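Local coordinates for protein 2-c-methyl-d-erythritol 4-phosphate cytidylyltransferase (Streptococcus pneumoniae, PDB 2VSH) that transfers the cytidylyl group of CTP to D-ribitol 5-phosphate, making the CDP-activated ribitol used for teichoic acid precursors, at residues I108-D113 against Q169-F174; S114-I119 against N217-T222. All blocks are in the same frame, centred on the assembly; numbering follows the deposited sequence.

Contact 1: I108-D113 against Q169-F174; sequences IVVTHD and QTPQTF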
loop_
_atom_site.group_PDB
_atom_site.type_symbol
_atom_site.label_atom_id
_atom_site.label_comp_id
_atom_site.label_asym_id
_atom_site.label_seq_id
_atom_site.Cartn_x
_atom_site.Cartn_y
_atom_site.Cartn_z
ATOM N N ILE A 108 0.347 30.578 2.800
ATOM C CA ILE A 108 0.530 29.132 2.704
ATOM C C ILE A 108 -0.826 28.398 2.654
ATOM O O ILE A 108 -1.804 28.863 3.240
ATOM C CB ILE A 108 1.383 28.646 3.910
ATOM C CG1 ILE A 108 2.867 28.932 3.669
ATOM C CG2 ILE A 108 1.182 27.156 4.186
ATOM C CD1 ILE A 108 3.668 29.022 4.966
ATOM N N VAL A 109 -0.897 27.281 1.925
ATOM C CA VAL A 109 -2.063 26.411 1.968
ATOM C C VAL A 109 -1.649 25.026 2.453
ATOM O O VAL A 109 -0.679 24.450 1.952
ATOM C CB VAL A 109 -2.859 26.339 0.611
ATOM C CG1 VAL A 109 -2.026 25.719 -0.530
ATOM C CG2 VAL A 109 -4.176 25.572 0.780
ATOM N N VAL A 110 -2.362 24.530 3.455
ATOM C CA VAL A 110 -2.221 23.148 3.914
ATOM C C VAL A 110 -3.279 22.314 3.189
ATOM O O VAL A 110 -4.451 22.325 3.576
ATOM C CB VAL A 110 -2.371 23.031 5.472
ATOM C CG1 VAL A 110 -2.203 21.572 5.944
ATOM C CG2 VAL A 110 -1.351 23.911 6.203
ATOM N N THR A 111 -2.872 21.611 2.121
ATOM C CA THR A 111 -3.785 20.787 1.333
ATOM C C THR A 111 -3.927 19.383 1.919
ATOM O O THR A 111 -2.957 18.808 2.413
ATOM C CB THR A 111 -3.391 20.685 -0.183
ATOM O OG1 THR A 111 -2.210 19.883 -0.337
ATOM C CG2 THR A 111 -3.180 22.076 -0.802
ATOM N N HIS A 112 -5.149 18.840 1.875
ATOM C CA HIS A 112 -5.435 17.579 2.551
ATOM C C HIS A 112 -6.664 16.908 1.936
ATOM O O HIS A 112 -7.645 17.585 1.612
ATOM C CB HIS A 112 -5.651 17.827 4.064
ATOM C CG HIS A 112 -5.804 16.574 4.869
ATOM N ND1 HIS A 112 -4.769 15.684 5.064
ATOM C CD2 HIS A 112 -6.877 16.053 5.516
ATOM C CE1 HIS A 112 -5.193 14.677 5.813
ATOM N NE2 HIS A 112 -6.473 14.869 6.086
ATOM N N ASP A 113 -6.601 15.588 1.777
ATOM C CA ASP A 113 -7.722 14.785 1.250
ATOM C C ASP A 113 -8.932 14.862 2.170
ATOM O O ASP A 113 -8.788 14.672 3.375
ATOM C CB ASP A 113 -7.324 13.308 1.173
ATOM C CG ASP A 113 -6.245 13.028 0.146
ATOM O OD1 ASP A 113 -6.157 13.755 -0.867
ATOM O OD2 ASP A 113 -5.491 12.057 0.349
ATOM N N GLN A 169 1.217 10.459 2.068
ATOM C CA GLN A 169 -0.089 10.765 2.615
ATOM C C GLN A 169 -0.380 12.224 2.321
ATOM O O GLN A 169 0.274 12.821 1.478
ATOM C CB GLN A 169 -0.121 10.503 4.121
ATOM C CG GLN A 169 0.306 9.092 4.541
ATOM C CD GLN A 169 0.138 8.858 6.046
ATOM O OE1 GLN A 169 0.309 9.772 6.861
ATOM N NE2 GLN A 169 -0.217 7.632 6.412
ATOM N N THR A 170 -1.373 12.788 3.002
ATOM C CA THR A 170 -1.527 14.236 3.069
ATOM C C THR A 170 -1.626 14.609 4.558
ATOM O O THR A 170 -1.908 13.733 5.371
ATOM C CB THR A 170 -2.693 14.776 2.189
ATOM O OG1 THR A 170 -3.969 14.487 2.775
ATOM C CG2 THR A 170 -2.618 14.230 0.746
ATOM N N PRO A 171 -1.417 15.894 4.923
ATOM C CA PRO A 171 -1.185 17.117 4.118
ATOM C C PRO A 171 0.014 17.202 3.165
ATOM O O PRO A 171 1.018 16.500 3.307
ATOM C CB PRO A 171 -1.098 18.234 5.177
ATOM C CG PRO A 171 -1.840 17.733 6.333
ATOM C CD PRO A 171 -1.537 16.228 6.354
ATOM N N GLN A 172 -0.149 18.074 2.178
ATOM C CA GLN A 172 0.923 18.579 1.351
ATOM C C GLN A 172 0.803 20.097 1.421
ATOM O O GLN A 172 -0.258 20.664 1.129
ATOM C CB GLN A 172 0.787 18.065 -0.083
ATOM C CG GLN A 172 0.808 16.553 -0.170
ATOM C CD GLN A 172 0.752 16.000 -1.593
ATOM O OE1 GLN A 172 1.404 15.006 -1.894
ATOM N NE2 GLN A 172 -0.035 16.628 -2.460
ATOM N N THR A 173 1.889 20.746 1.829
ATOM C CA THR A 173 1.844 22.143 2.255
ATOM C C THR A 173 2.873 22.992 1.503
ATOM O O THR A 173 4.015 22.581 1.302
ATOM C CB THR A 173 2.056 22.237 3.795
ATOM O OG1 THR A 173 1.031 21.470 4.442
ATOM C CG2 THR A 173 2.008 23.687 4.300
ATOM N N PHE A 174 2.450 24.181 1.078
ATOM C CA PHE A 174 3.287 25.029 0.250
ATOM C C PHE A 174 2.699 26.436 0.113
ATOM O O PHE A 174 1.528 26.654 0.396
ATOM C CB PHE A 174 3.502 24.371 -1.142
ATOM C CG PHE A 174 2.268 23.727 -1.716
ATOM C CD1 PHE A 174 1.218 24.500 -2.197
ATOM C CD2 PHE A 174 2.157 22.341 -1.780
ATOM C CE1 PHE A 174 0.071 23.893 -2.713
ATOM C CE2 PHE A 174 1.024 21.738 -2.300
ATOM C CZ PHE A 174 -0.024 22.517 -2.763
#

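Contact 2: S114-I119 against N217-T222; sequences SVRPFI and NLKITT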
loop_
_atom_site.group_PDB
_atom_site.type_symbol
_atom_site.label_atom_id
_atom_site.label_comp_id
_atom_site.label_asym_id
_atom_site.label_seq_id
_atom_site.Cartn_x
_atom_site.Cartn_y
_atom_site.Cartn_z
ATOM N N SER A 114 -10.126 15.054 1.605
ATOM C CA SER A 114 -11.367 15.024 2.403
ATOM C C SER A 114 -11.596 13.692 3.095
ATOM O O SER A 114 -12.190 13.657 4.170
ATOM C CB SER A 114 -12.588 15.338 1.546
ATOM O OG SER A 114 -12.730 14.342 0.558
ATOM N N VAL A 115 -11.140 12.605 2.465
ATOM C CA VAL A 115 -11.358 11.243 2.985
ATOM C C VAL A 115 -10.247 10.741 3.908
ATOM O O VAL A 115 -10.094 9.532 4.142
ATOM C CB VAL A 115 -11.603 10.227 1.858
ATOM C CG1 VAL A 115 -12.980 10.462 1.223
ATOM C CG2 VAL A 115 -10.444 10.265 0.817
ATOM N N ARG A 116 -9.489 11.680 4.442
ATOM C CA ARG A 116 -8.514 11.391 5.485
ATOM C C ARG A 116 -8.944 12.066 6.801
ATOM O O ARG A 116 -8.337 13.054 7.212
ATOM C CB ARG A 116 -7.124 11.847 5.070
ATOM C CG ARG A 116 -6.421 10.903 4.085
ATOM C CD ARG A 116 -4.966 11.300 3.911
ATOM N NE ARG A 116 -4.395 10.719 2.693
ATOM C CZ ARG A 116 -3.688 9.594 2.638
ATOM N NH1 ARG A 116 -3.447 8.890 3.728
ATOM N NH2 ARG A 116 -3.222 9.163 1.474
ATOM N N PRO A 117 -10.001 11.531 7.455
ATOM C CA PRO A 117 -10.533 12.198 8.660
ATOM C C PRO A 117 -9.678 12.051 9.925
ATOM O O PRO A 117 -9.980 12.712 10.939
ATOM C CB PRO A 117 -11.899 11.533 8.859
ATOM C CG PRO A 117 -11.765 10.185 8.239
ATOM C CD PRO A 117 -10.737 10.297 7.134
ATOM N N PHE A 118 -8.625 11.220 9.880
ATOM C CA PHE A 118 -7.848 10.936 11.097
ATOM C C PHE A 118 -6.574 11.763 11.218
ATOM O O PHE A 118 -5.688 11.442 12.018
ATOM C CB PHE A 118 -7.535 9.445 11.214
ATOM C CG PHE A 118 -8.764 8.585 11.211
ATOM C CD1 PHE A 118 -9.653 8.617 12.285
ATOM C CD2 PHE A 118 -9.038 7.753 10.135
ATOM C CE1 PHE A 118 -10.819 7.828 12.275
ATOM C CE2 PHE A 118 -10.196 6.953 10.121
ATOM C CZ PHE A 118 -11.072 6.991 11.196
ATOM N N ILE A 119 -6.501 12.836 10.434
ATOM C CA ILE A 119 -5.414 13.804 10.552
ATOM C C ILE A 119 -5.505 14.396 11.955
ATOM O O ILE A 119 -6.597 14.511 12.515
ATOM C CB ILE A 119 -5.534 14.912 9.456
ATOM C CG1 ILE A 119 -4.344 15.900 9.508
ATOM C CG2 ILE A 119 -6.938 15.586 9.518
ATOM C CD1 ILE A 119 -4.408 17.016 8.484
ATOM N N ASN A 217 -3.546 7.563 9.725
ATOM C CA ASN A 217 -4.002 8.593 8.751
ATOM C C ASN A 217 -4.553 7.940 7.459
ATOM O O ASN A 217 -4.163 8.289 6.337
ATOM C CB ASN A 217 -2.884 9.604 8.474
ATOM C CG ASN A 217 -3.333 10.816 7.635
ATOM O OD1 ASN A 217 -4.506 11.185 7.591
ATOM N ND2 ASN A 217 -2.361 11.463 7.005
ATOM N N LEU A 218 -5.489 7.006 7.663
ATOM C CA LEU A 218 -6.146 6.236 6.606
ATOM C C LEU A 218 -6.838 7.118 5.562
ATOM O O LEU A 218 -7.479 8.104 5.906
ATOM C CB LEU A 218 -7.176 5.269 7.242
ATOM C CG LEU A 218 -8.091 4.387 6.376
ATOM C CD1 LEU A 218 -7.336 3.244 5.691
ATOM C CD2 LEU A 218 -9.235 3.802 7.194
ATOM N N LYS A 219 -6.689 6.743 4.294
ATOM C CA LYS A 219 -7.455 7.313 3.205
ATOM C C LYS A 219 -8.655 6.396 2.943
ATOM O O LYS A 219 -8.481 5.218 2.643
ATOM C CB LYS A 219 -6.592 7.446 1.950
ATOM C CG LYS A 219 -7.258 8.233 0.846
ATOM C CD LYS A 219 -6.379 8.375 -0.387
ATOM C CE LYS A 219 -6.896 9.518 -1.237
ATOM N NZ LYS A 219 -6.249 9.524 -2.562
ATOM N N ILE A 220 -9.866 6.924 3.093
ATOM C CA ILE A 220 -11.060 6.081 2.957
ATOM C C ILE A 220 -11.475 6.073 1.490
ATOM O O ILE A 220 -12.158 6.978 1.031
ATOM C CB ILE A 220 -12.218 6.521 3.898
ATOM C CG1 ILE A 220 -11.737 6.542 5.350
ATOM C CG2 ILE A 220 -13.427 5.588 3.735
ATOM C CD1 ILE A 220 -12.639 7.307 6.315
ATOM N N THR A 221 -11.013 5.052 0.769
ATOM C CA THR A 221 -11.225 4.921 -0.672
ATOM C C THR A 221 -12.202 3.789 -0.982
ATOM O O THR A 221 -13.152 3.974 -1.736
ATOM C CB THR A 221 -9.861 4.647 -1.392
ATOM O OG1 THR A 221 -9.062 5.832 -1.337
ATOM C CG2 THR A 221 -10.064 4.256 -2.841
ATOM N N THR A 222 -11.957 2.620 -0.400
ATOM C CA THR A 222 -12.727 1.437 -0.705
ATOM C C THR A 222 -13.679 1.121 0.450
ATOM O O THR A 222 -13.542 1.666 1.545
ATOM C CB THR A 222 -11.807 0.197 -0.938
ATOM O OG1 THR A 222 -11.218 -0.182 0.303
ATOM C CG2 THR A 222 -10.702 0.493 -1.959
HETATM O O HOH W 1 -3.864 10.983 -1.123
HETATM O O HOH W 2 -7.091 9.956 7.881
#

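Contact 1: I108-D113 against Q169-F174
The imidazole of H112 and the phenyl ring of F174 meet the opposite strand near the two ends of this antiparallel pair, adjacent strands in the mixed central sheet of the IspD/TarI cytidylyltransferase fold (GT-A clan). H112 turns one edge to the chain at T170-P171: the backbone carbon C of T170 lies in the ring plane, with P171 N close to that plane, and CD of P171 is 3.5 Å from ND1 of H112. CG stands anti to the backbone N (chi1 -174°), which swings the ring toward P171, while NE2 on its far side hydrogen-bonds to the carbonyl of R116. The F174 ring is met obliquely by V109 CG1, 3.5 Å from CE1, and by T111 CG2, 3.7 Å from CZ; F179 and F201 meet it from outside the pair.

Between the rings the strands are laced by backbone bonds in the hydrogen-bonded pairs V109-F174 and T111-Q172. Q172 O is gripped twice by one residue, through T111 N at 3.0 Å and T111 OG1 at 2.6 Å. On the face of V110 and T173, packed against helix 121-133, V110 CG1 sits 3.6 Å from CB of P171, and T173 OG1 is hydrogen-bonded to N127 OD1. The peptide before P171 is cis, and the chain turns a corner at T170, whose OG1 receives the nearly straight bond from D113 N (3.0 Å, 168°).

The pairing thus ends in a side-chain bond, which probably helps to position D113, salt-bridged through OD1 to R86 of the CTP site and through OD2 to R116.

Contact 2: S114-I119 against N217-T222
V115 and R116 carry the tight half of this loop-to-loop contact. The carbonyl oxygen of V115 takes the N-H of I220 in a nearly straight bond (2.8 Å, 165°), and V115 CB rests 3.4 Å from the carbonyl oxygen of I220. CG1 of I220 lies anti to its own carbonyl carbon (chi1 -56°), and beyond it CD1 reaches P117, 3.6 Å from both CG and CD of the ring. R116, extended from CG to NE, threads between N217 and K219. CB of K219 sits over the centre of one guanidinium face, 3.7 Å above the plane, while the carbonyl oxygen of N217 lies in that plane at the edge, 2.8 Å from NH1. This bond runs nearly along the C=O axis, although its N-H is bent (133°). NE turns instead to D113 in a salt bridge.

Water and light contacts mark the looser side. One water accepts from F118 N, in the type I turn R116-I119, and donates to N217 OD1 and L218 O of the facing loop; N217 ND2 hydrogen-bonds to T170 O and also to Q169 OE1. A second water joins R116 NH2 to K219 NZ. F118 and L218 touch lightly, CD2 to CB at 4.2 Å, beside helix 223-232, and the aliphatic chain of K219 passes V115 CG2.

The two cationic groups are 5.1 Å apart between R116 NH2 and K219 NZ; the water accepting from both probably tempers their repulsion, as may D113, whose ion pair with K219 is long and weak. With S114 of the CTP site next to V115, the contact probably helps to hold this loop and brings positive charge close to the pocket, consistent with a site for a phosphate-rich substrate.

In the fold
Contact 1 is core: two neighbouring strands of the mixed sheet, all touching residues buried, joined by regular backbone bonding, apolar contacts and a few buried threonine bonds. Contact 2 lies farther from the chain centre and is partly buried, joining two loops, each followed by a helix, through a single backbone bond, an arginine and waters. The segments are continuous at 113-114, so strand 108-113 runs straight into the loop of contact 2. Across the junction N217 ND2 probably hydrogen-bonds to T170 O (2.8 Å), and I119 CD1 packs on P171 CG at 3.4 Å. Sheet order thus gives way, at the C-terminal end of strand 108-113, to charged and solvated chemistry beside the CTP site.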